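Local coordinates for protein 5-carboxyvanillate decarboxylase (Sphingomonas paucimobilis, PDB 4L6D) that probably removes a carboxylate group from 5-carboxyvanillate, using a manganese-containing amidohydrolase-fold active site that here binds vanillic acid, at residues Ala313-Pro316 with Glu317-Ala321; Ala10-Phe13 with Gln14-Asp18; His158-Phe161 with Glu162-Ala166. All blocks are in the same frame, centred on the assembly; numbering follows the deposited sequence.

Interaction 1: residues Ala313-Pro316 with Glu317-Ala321; sequences APIP and EDVKA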
ATOM      1  N   ALA A 313     -20.143  -3.443  15.492  1.00  6.20           N
ATOM      2  CA  ALA A 313     -20.047  -2.773  14.191  1.00  6.21           C
ATOM      3  C   ALA A 313     -21.378  -2.103  13.816  1.00  7.02           C
ATOM      4  O   ALA A 313     -22.453  -2.699  13.981  1.00  7.39           O
ATOM      5  CB  ALA A 313     -19.621  -3.742  13.126  1.00  5.99           C
ATOM      6  N   PRO A 314     -21.310  -0.861  13.309  1.00  6.13           N
ATOM      7  CA  PRO A 314     -22.518  -0.099  12.978  1.00  6.58           C
ATOM      8  C   PRO A 314     -23.049  -0.483  11.598  1.00  8.46           C
ATOM      9  O   PRO A 314     -23.036   0.307  10.647  1.00 11.49           O
ATOM     10  CB  PRO A 314     -22.033   1.350  13.017  1.00  9.11           C
ATOM     11  CG  PRO A 314     -20.603   1.263  12.640  1.00  9.27           C
ATOM     12  CD  PRO A 314     -20.097  -0.029  13.234  1.00  9.03           C
ATOM     13  N   ILE A 315     -23.503  -1.728  11.517  1.00  6.23           N
ATOM     14  CA  ILE A 315     -24.052  -2.317  10.306  1.00  7.41           C
ATOM     15  C   ILE A 315     -25.264  -3.139  10.736  1.00  7.96           C
ATOM     16  O   ILE A 315     -25.374  -3.524  11.902  1.00  7.88           O
ATOM     17  CB  ILE A 315     -23.005  -3.213   9.593  1.00  7.15           C
ATOM     18  CG1 ILE A 315     -22.518  -4.315  10.541  1.00  7.29           C
ATOM     19  CG2 ILE A 315     -21.852  -2.360   9.085  1.00 10.88           C
ATOM     20  CD1 ILE A 315     -21.413  -5.197   9.977  1.00  9.09           C
ATOM     21  N   PRO A 316     -26.198  -3.398   9.809  1.00  6.13           N
ATOM     22  CA  PRO A 316     -27.399  -4.157  10.166  1.00  6.97           C
ATOM     23  C   PRO A 316     -27.044  -5.564  10.627  1.00  6.12           C
ATOM     24  O   PRO A 316     -25.981  -6.069  10.258  1.00  5.80           O
ATOM     25  CB  PRO A 316     -28.188  -4.199   8.846  1.00  7.61           C
ATOM     26  CG  PRO A 316     -27.719  -2.997   8.099  1.00 10.52           C
ATOM     27  CD  PRO A 316     -26.261  -2.869   8.435  1.00  8.42           C
ATOM     28  N   GLU A 317     -27.912  -6.184  11.415  1.00  6.41           N
ATOM     29  CA  GLU A 317     -27.635  -7.507  11.974  1.00  6.38           C
ATOM     30  C   GLU A 317     -27.423  -8.575  10.905  1.00  6.22           C
ATOM     31  O   GLU A 317     -26.587  -9.471  11.073  1.00  6.77           O
ATOM     32  CB  GLU A 317     -28.751  -7.933  12.926  1.00  7.15           C
ATOM     33  CG  GLU A 317     -28.720  -7.201  14.261  1.00  9.68           C
ATOM     34  CD  GLU A 317     -27.407  -7.409  15.004  1.00  9.13           C
ATOM     35  OE1 GLU A 317     -27.180  -8.524  15.513  1.00 11.35           O
ATOM     36  OE2 GLU A 317     -26.607  -6.460  15.083  1.00  8.01           O
ATOM     37  N   ASP A 318     -28.167  -8.498   9.804  1.00  6.90           N
ATOM     38  CA  ASP A 318     -27.959  -9.521   8.781  1.00  6.59           C
ATOM     39  C   ASP A 318     -26.592  -9.411   8.101  1.00  8.93           C
ATOM     40  O   ASP A 318     -25.933 -10.419   7.865  1.00  8.60           O
ATOM     41  CB  ASP A 318     -29.124  -9.657   7.781  1.00  6.71           C
ATOM     42  CG  ASP A 318     -29.481  -8.362   7.061  1.00  7.86           C
ATOM     43  OD1 ASP A 318     -28.763  -7.342   7.171  1.00  8.91           O
ATOM     44  OD2 ASP A 318     -30.515  -8.397   6.342  1.00 10.14           O
ATOM     45  N   VAL A 319     -26.145  -8.190   7.826  1.00  5.66           N
ATOM     46  CA  VAL A 319     -24.821  -7.985   7.250  1.00  5.42           C
ATOM     47  C   VAL A 319     -23.758  -8.382   8.279  1.00  5.13           C
ATOM     48  O   VAL A 319     -22.736  -8.977   7.935  1.00  5.00           O
ATOM     49  CB  VAL A 319     -24.623  -6.520   6.802  1.00  5.88           C
ATOM     50  CG1 VAL A 319     -23.195  -6.274   6.390  1.00  6.54           C
ATOM     51  CG2 VAL A 319     -25.553  -6.203   5.632  1.00  7.80           C
ATOM     52  N   LYS A 320     -24.019  -8.086   9.551  1.00  6.49           N
ATOM     53  CA  LYS A 320     -23.070  -8.434  10.604  1.00  5.15           C
ATOM     54  C   LYS A 320     -22.906  -9.950  10.680  1.00  5.87           C
ATOM     55  O   LYS A 320     -21.789 -10.441  10.855  1.00  6.91           O
ATOM     56  CB  LYS A 320     -23.545  -7.889  11.958  1.00  5.39           C
ATOM     57  CG  LYS A 320     -22.511  -8.062  13.061  1.00  6.93           C
ATOM     58  CD  LYS A 320     -23.086  -7.731  14.423  1.00  7.63           C
ATOM     59  CE  LYS A 320     -23.264  -6.236  14.593  1.00  6.29           C
ATOM     60  NZ  LYS A 320     -23.983  -5.950  15.884  1.00  7.67           N
ATOM     61  N   ALA A 321     -24.000 -10.692  10.528  1.00  5.40           N
ATOM     62  CA  ALA A 321     -23.920 -12.158  10.558  1.00  5.45           C
ATOM     63  C   ALA A 321     -23.093 -12.680   9.381  1.00  7.18           C
ATOM     64  O   ALA A 321     -22.344 -13.649   9.526  1.00  5.88           O
ATOM     65  CB  ALA A 321     -25.300 -12.775  10.544  1.00  6.14           C
TER
HETATM   66  O   HOH W   1     -23.933  -3.161  16.256  1.00 10.10           O
HETATM   67  O   HOH W   2     -26.861  -3.924  14.139  1.00  8.83           O
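K320 NZ, at the end of a side chain that reaches back toward the loop 313-316, is gripped by three oxygens. E317 OE2 accepts from K320 NZ at 2.8 Å through its syn lone pair, in a salt bridge; a water accepts a second bond from K320 NZ and donates to A313 O, and R311 O, at the end of the preceding helix, takes a third. The lysine runs extended from CA to CD and bends at chi3 (-74°), which lays K320 CE 3.7 Å from A313 O. A second water joins E317 OE2 to I315 O, so that one carboxylate oxygen serves both the ammonium and the loop. Beside these polar bonds, I315 CD1 rests 3.7 Å from K320 CA and 4.1 Å from V319 CG1, while P316 CD faces V319 CB. Replacing K320 by a methionine would probably leave E317 OE2 and R311 O without their charged mate and break the water link to A313. After an inverse gamma turn centred on P314, in a loop that A313 lays against H277 and L280 of helix 277-287, P316 O accepts from K320 N at 2.9 Å, P316 being the N-cap of helix 317-331, the chain's last.

Interaction 2: residues Ala10-Phe13 with Gln14-Asp18; sequences AVTF and QPVVD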
ATOM      1  N   ALA A  10      -3.593 -18.501  13.466  1.00  5.14           N
ATOM      2  CA  ALA A  10      -2.345 -19.221  13.265  1.00  4.81           C
ATOM      3  C   ALA A  10      -2.158 -20.368  14.246  1.00  5.10           C
ATOM      4  O   ALA A  10      -2.560 -20.287  15.410  1.00  7.12           O
ATOM      5  CB  ALA A  10      -1.176 -18.247  13.383  1.00  5.34           C
ATOM      6  N   VAL A  11      -1.504 -21.422  13.761  1.00  6.04           N
ATOM      7  CA  VAL A  11      -1.169 -22.586  14.565  1.00  6.80           C
ATOM      8  C   VAL A  11       0.191 -23.097  14.077  1.00  6.02           C
ATOM      9  O   VAL A  11       0.633 -22.735  12.994  1.00  6.28           O
ATOM     10  CB  VAL A  11      -2.259 -23.688  14.424  1.00  6.70           C
ATOM     11  CG1 VAL A  11      -2.271 -24.285  13.000  1.00  7.98           C
ATOM     12  CG2 VAL A  11      -2.107 -24.773  15.469  1.00  9.21           C
ATOM     13  N   THR A  12       0.863 -23.916  14.875  1.00  6.06           N
ATOM     14  CA  THR A  12       2.024 -24.630  14.361  1.00  6.27           C
ATOM     15  C   THR A  12       2.026 -26.055  14.888  1.00  8.04           C
ATOM     16  O   THR A  12       1.198 -26.413  15.730  1.00  7.87           O
ATOM     17  CB  THR A  12       3.348 -23.924  14.672  1.00  8.98           C
ATOM     18  OG1 THR A  12       4.404 -24.553  13.928  1.00  8.71           O
ATOM     19  CG2 THR A  12       3.665 -23.980  16.172  1.00  8.29           C
ATOM     20  N   PHE A  13       2.953 -26.856  14.381  1.00  6.85           N
ATOM     21  CA  PHE A  13       3.063 -28.262  14.747  1.00  7.22           C
ATOM     22  C   PHE A  13       4.529 -28.578  14.971  1.00  7.56           C
ATOM     23  O   PHE A  13       5.395 -27.969  14.341  1.00  8.53           O
ATOM     24  CB  PHE A  13       2.493 -29.149  13.632  1.00  7.20           C
ATOM     25  CG  PHE A  13       1.085 -28.796  13.243  1.00  6.89           C
ATOM     26  CD1 PHE A  13       0.020 -29.161  14.054  1.00  6.96           C
ATOM     27  CD2 PHE A  13       0.833 -28.109  12.068  1.00  9.45           C
ATOM     28  CE1 PHE A  13      -1.284 -28.824  13.701  1.00 10.35           C
ATOM     29  CE2 PHE A  13      -0.467 -27.776  11.701  1.00  8.19           C
ATOM     30  CZ  PHE A  13      -1.525 -28.139  12.523  1.00  8.26           C
ATOM     31  N   GLN A  14       4.816 -29.518  15.867  1.00  8.44           N
ATOM     32  CA  GLN A  14       6.199 -29.774  16.262  1.00  8.69           C
ATOM     33  C   GLN A  14       7.191 -30.049  15.118  1.00 10.69           C
ATOM     34  O   GLN A  14       8.302 -29.533  15.147  1.00  8.56           O
ATOM     35  CB  GLN A  14       6.279 -30.861  17.342  1.00  8.82           C
ATOM     36  CG  GLN A  14       7.552 -30.795  18.187  1.00 14.76           C
ATOM     37  CD  GLN A  14       7.699 -29.465  18.907  1.00 21.14           C
ATOM     38  OE1 GLN A  14       6.727 -28.925  19.441  1.00 23.04           O
ATOM     39  NE2 GLN A  14       8.913 -28.921  18.909  1.00 18.82           N
ATOM     40  N   PRO A  15       6.804 -30.850  14.108  1.00  8.43           N
ATOM     41  CA  PRO A  15       7.808 -31.051  13.049  1.00  8.55           C
ATOM     42  C   PRO A  15       8.213 -29.749  12.346  1.00  8.23           C
ATOM     43  O   PRO A  15       9.371 -29.614  11.944  1.00  9.27           O
ATOM     44  CB  PRO A  15       7.099 -31.998  12.072  1.00 13.55           C
ATOM     45  CG  PRO A  15       6.133 -32.766  12.944  1.00  9.94           C
ATOM     46  CD  PRO A  15       5.629 -31.725  13.927  1.00  9.48           C
ATOM     47  N   VAL A  16       7.282 -28.808  12.199  1.00  7.79           N
ATOM     48  CA  VAL A  16       7.599 -27.525  11.569  1.00  7.50           C
ATOM     49  C   VAL A  16       8.434 -26.647  12.513  1.00  9.67           C
ATOM     50  O   VAL A  16       9.434 -26.040  12.104  1.00  7.97           O
ATOM     51  CB  VAL A  16       6.325 -26.790  11.108  1.00  8.76           C
ATOM     52  CG1 VAL A  16       6.687 -25.475  10.425  1.00  7.22           C
ATOM     53  CG2 VAL A  16       5.523 -27.686  10.162  1.00  7.00           C
ATOM     54  N   VAL A  17       8.033 -26.606  13.780  1.00  8.59           N
ATOM     55  CA  VAL A  17       8.805 -25.903  14.802  1.00  7.84           C
ATOM     56  C   VAL A  17      10.250 -26.377  14.794  1.00  8.64           C
ATOM     57  O   VAL A  17      11.173 -25.561  14.754  1.00  9.66           O
ATOM     58  CB  VAL A  17       8.204 -26.108  16.205  1.00  7.95           C
ATOM     59  CG1 VAL A  17       9.167 -25.597  17.289  1.00  8.26           C
ATOM     60  CG2 VAL A  17       6.868 -25.406  16.309  1.00  7.96           C
ATOM     61  N   ASP A  18      10.450 -27.693  14.800  1.00  8.61           N
ATOM     62  CA  ASP A  18      11.802 -28.243  14.862  1.00 10.99           C
ATOM     63  C   ASP A  18      12.606 -27.833  13.642  1.00  9.07           C
ATOM     64  O   ASP A  18      13.793 -27.494  13.746  1.00  9.70           O
ATOM     65  CB  ASP A  18      11.777 -29.770  14.997  1.00 10.80           C
ATOM     66  CG  ASP A  18      11.272 -30.231  16.361  1.00 15.44           C
ATOM     67  OD1 ASP A  18      11.198 -29.394  17.284  1.00 16.81           O
ATOM     68  OD2 ASP A  18      10.957 -31.431  16.511  1.00 21.01           O
TER
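F13 O accepts from V17 N at 3.0 Å, nearly straight (173°), and more weakly from V16 N at 3.0 Å. Apolar contact comes from T12, whose CG2 lies 3.5 Å from V17 CG2, the two side chains crossing at about a right angle. The same valine methyl sits 3.5 Å from T12 OG1, so it meets both branches of the threonine. With T12 OG1 anti to the backbone N (chi1 -169°), the hydroxyl oxygen also comes within 4.1 Å of V16 CB. T12 and V17 are buried against helix 49-54, through L53 and I50 respectively. F13 CB touches P15 CD at 4.1 Å, while its ring leads off to L99 and T103 of helix 86-106. F13 is the N-cap residue, and the chain passes here from strand 5-11, the first of the parallel strands of the TIM-barrel-type amidohydrolase fold, into helix 14-23. The polar side-chain bond runs along the outer side of the helix: Q14 NE2 donates to D18 OD1 at 2.8 Å, the acceptor lying close to the amide plane of Q14 but being met from above the carboxylate plane of D18.

Interaction 3: residues His158-Phe161 with Glu162-Ala166; sequences HPVF and EAIEA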
ATOM      1  N   HIS A 158       2.129 -21.997 -12.340  1.00  8.06           N
ATOM      2  CA  HIS A 158       0.876 -22.361 -13.007  1.00  7.92           C
ATOM      3  C   HIS A 158       0.314 -23.720 -12.566  1.00  8.50           C
ATOM      4  O   HIS A 158      -0.880 -23.819 -12.319  1.00  8.37           O
ATOM      5  CB  HIS A 158       0.983 -22.274 -14.533  1.00  9.09           C
ATOM      6  CG  HIS A 158       0.955 -20.873 -15.053  1.00 10.70           C
ATOM      7  ND1 HIS A 158       1.135 -20.569 -16.387  1.00 15.02           N
ATOM      8  CD2 HIS A 158       0.765 -19.691 -14.420  1.00 12.55           C
ATOM      9  CE1 HIS A 158       1.061 -19.260 -16.549  1.00 12.22           C
ATOM     10  NE2 HIS A 158       0.837 -18.704 -15.374  1.00 10.82           N
ATOM     11  N   PRO A 159       1.164 -24.761 -12.427  1.00  7.72           N
ATOM     12  CA  PRO A 159       0.582 -26.037 -11.980  1.00  8.56           C
ATOM     13  C   PRO A 159      -0.072 -25.972 -10.600  1.00  8.79           C
ATOM     14  O   PRO A 159      -1.016 -26.715 -10.339  1.00  9.21           O
ATOM     15  CB  PRO A 159       1.790 -26.981 -11.954  1.00 10.06           C
ATOM     16  CG  PRO A 159       2.706 -26.420 -12.987  1.00 10.08           C
ATOM     17  CD  PRO A 159       2.571 -24.927 -12.848  1.00  7.54           C
ATOM     18  N   VAL A 160       0.419 -25.103  -9.724  1.00  6.68           N
ATOM     19  CA  VAL A 160      -0.215 -24.914  -8.426  1.00  6.35           C
ATOM     20  C   VAL A 160      -1.618 -24.345  -8.587  1.00  8.00           C
ATOM     21  O   VAL A 160      -2.591 -24.878  -8.043  1.00  6.63           O
ATOM     22  CB  VAL A 160       0.621 -23.960  -7.551  1.00  8.81           C
ATOM     23  CG1 VAL A 160      -0.161 -23.483  -6.335  1.00  8.99           C
ATOM     24  CG2 VAL A 160       1.926 -24.642  -7.157  1.00  9.99           C
ATOM     25  N   PHE A 161      -1.725 -23.265  -9.354  1.00  6.05           N
ATOM     26  CA  PHE A 161      -3.013 -22.587  -9.497  1.00  7.16           C
ATOM     27  C   PHE A 161      -4.013 -23.396 -10.307  1.00  7.35           C
ATOM     28  O   PHE A 161      -5.204 -23.332 -10.045  1.00  7.97           O
ATOM     29  CB  PHE A 161      -2.826 -21.152 -10.005  1.00  7.49           C
ATOM     30  CG  PHE A 161      -2.189 -20.286  -8.984  1.00  7.08           C
ATOM     31  CD1 PHE A 161      -2.921 -19.832  -7.908  1.00  8.14           C
ATOM     32  CD2 PHE A 161      -0.828 -20.038  -9.029  1.00  8.15           C
ATOM     33  CE1 PHE A 161      -2.322 -19.075  -6.916  1.00  7.62           C
ATOM     34  CE2 PHE A 161      -0.217 -19.296  -8.039  1.00  7.23           C
ATOM     35  CZ  PHE A 161      -0.960 -18.817  -6.979  1.00  8.22           C
ATOM     36  N   GLU A 162      -3.527 -24.181 -11.259  1.00  6.46           N
ATOM     37  CA  GLU A 162      -4.387 -25.124 -11.965  1.00  8.10           C
ATOM     38  C   GLU A 162      -5.040 -26.089 -10.974  1.00  9.15           C
ATOM     39  O   GLU A 162      -6.250 -26.299 -11.008  1.00  9.64           O
ATOM     40  CB  GLU A 162      -3.580 -25.893 -13.009  1.00  9.19           C
ATOM     41  CG  GLU A 162      -4.402 -26.877 -13.816  1.00 12.53           C
ATOM     42  CD  GLU A 162      -3.540 -27.666 -14.767  1.00 23.56           C
ATOM     43  OE1 GLU A 162      -2.483 -28.167 -14.328  1.00 24.71           O
ATOM     44  OE2 GLU A 162      -3.909 -27.778 -15.955  1.00 32.31           O
ATOM     45  N   ALA A 163      -4.239 -26.637 -10.065  1.00  7.29           N
ATOM     46  CA  ALA A 163      -4.761 -27.583  -9.086  1.00  7.04           C
ATOM     47  C   ALA A 163      -5.682 -26.905  -8.078  1.00  6.58           C
ATOM     48  O   ALA A 163      -6.694 -27.485  -7.688  1.00  8.85           O
ATOM     49  CB  ALA A 163      -3.614 -28.312  -8.374  1.00  8.36           C
ATOM     50  N   ILE A 164      -5.341 -25.685  -7.652  1.00  6.05           N
ATOM     51  CA  ILE A 164      -6.191 -24.963  -6.714  1.00  5.76           C
ATOM     52  C   ILE A 164      -7.544 -24.689  -7.360  1.00  6.54           C
ATOM     53  O   ILE A 164      -8.593 -24.988  -6.773  1.00  6.30           O
ATOM     54  CB  ILE A 164      -5.543 -23.660  -6.218  1.00  5.43           C
ATOM     55  CG1 ILE A 164      -4.292 -23.974  -5.391  1.00  6.26           C
ATOM     56  CG2 ILE A 164      -6.555 -22.851  -5.398  1.00  6.61           C
ATOM     57  CD1 ILE A 164      -3.584 -22.733  -4.873  1.00  6.39           C
ATOM     58  N   GLU A 165      -7.530 -24.146  -8.578  1.00  6.24           N
ATOM     59  CA  GLU A 165      -8.784 -23.908  -9.285  1.00  6.05           C
ATOM     60  C   GLU A 165      -9.641 -25.166  -9.384  1.00  7.34           C
ATOM     61  O   GLU A 165     -10.837 -25.132  -9.088  1.00  9.20           O
ATOM     62  CB  GLU A 165      -8.539 -23.351 -10.682  1.00  8.44           C
ATOM     63  CG  GLU A 165      -9.821 -22.881 -11.322  1.00  8.25           C
ATOM     64  CD  GLU A 165      -9.662 -22.527 -12.778  1.00  8.30           C
ATOM     65  OE1 GLU A 165      -8.847 -23.169 -13.470  1.00  9.20           O
ATOM     66  OE2 GLU A 165     -10.372 -21.604 -13.228  1.00  8.54           O
ATOM     67  N   ALA A 166      -9.031 -26.275  -9.787  1.00  6.54           N
ATOM     68  CA  ALA A 166      -9.772 -27.513  -9.983  1.00  6.89           C
ATOM     69  C   ALA A 166     -10.326 -28.061  -8.666  1.00  7.77           C
ATOM     70  O   ALA A 166     -11.367 -28.722  -8.654  1.00 11.48           O
ATOM     71  CB  ALA A 166      -8.884 -28.553 -10.656  1.00  9.61           C
TER
HETATM   72  O   HOH W   3      -1.498 -28.945 -11.891  1.00 13.97           O
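Four successive i to i+4 bonds carry the backbone through this contact, from E162 N to H158 O, A163 N to P159 O, I164 N to V160 O and E165 N to F161 O, that of A163 N to P159 O being the longest at 3.2 Å. This is helix 158-167 of a beta-alpha-beta unit in the amidohydrolase barrel, between parallel strands 140-144 and 171-174. On its buried side V160 and I164 lie side by side and point the same way, V160 CG1 meeting I164 CD1 at 3.8 Å. The extended end of I164 (chi2 179°) carries CD1 to that methyl, and I164 CG1 packs 3.3 Å from V160 O. I164 CD1 also approaches the F161 ring obliquely, 4.3 Å from CD1 of the phenylalanine. Both V160 and I164 lean on I129 of helix 122-134, whereas F161 and I164 touch L171 of the next strand; the F161 ring also meets that of Y152. E165 has its polar partner farther along the chain, OE2 accepting from R220 N. On the exposed side the E162 side chain stretches out beyond CG, and a single water donates to both P159 O, at 2.8 Å, and E162 OE1, at 2.7 Å.

The three contacts are separate local packings spread over one barrel, following each other along the chain in the order interaction 2, interaction 3, interaction 1. None touches another: nearest atoms are about 18 Å apart between interactions 2 and 3, about 20 Å between 1 and 2, and about 24 Å between 1 and 3. In interaction 2 the T12 side chain lies about 10 Å from a bound vanillate and about 12 Å from a manganese ion, near the site without lining it. Interactions 1 and 3 lie away from the metal and ligand-binding residues, although the A313 side chain is about 12 Å from a bound vanillate. Interactions 1 and 2 each start a helix, whereas interaction 3 lies within one.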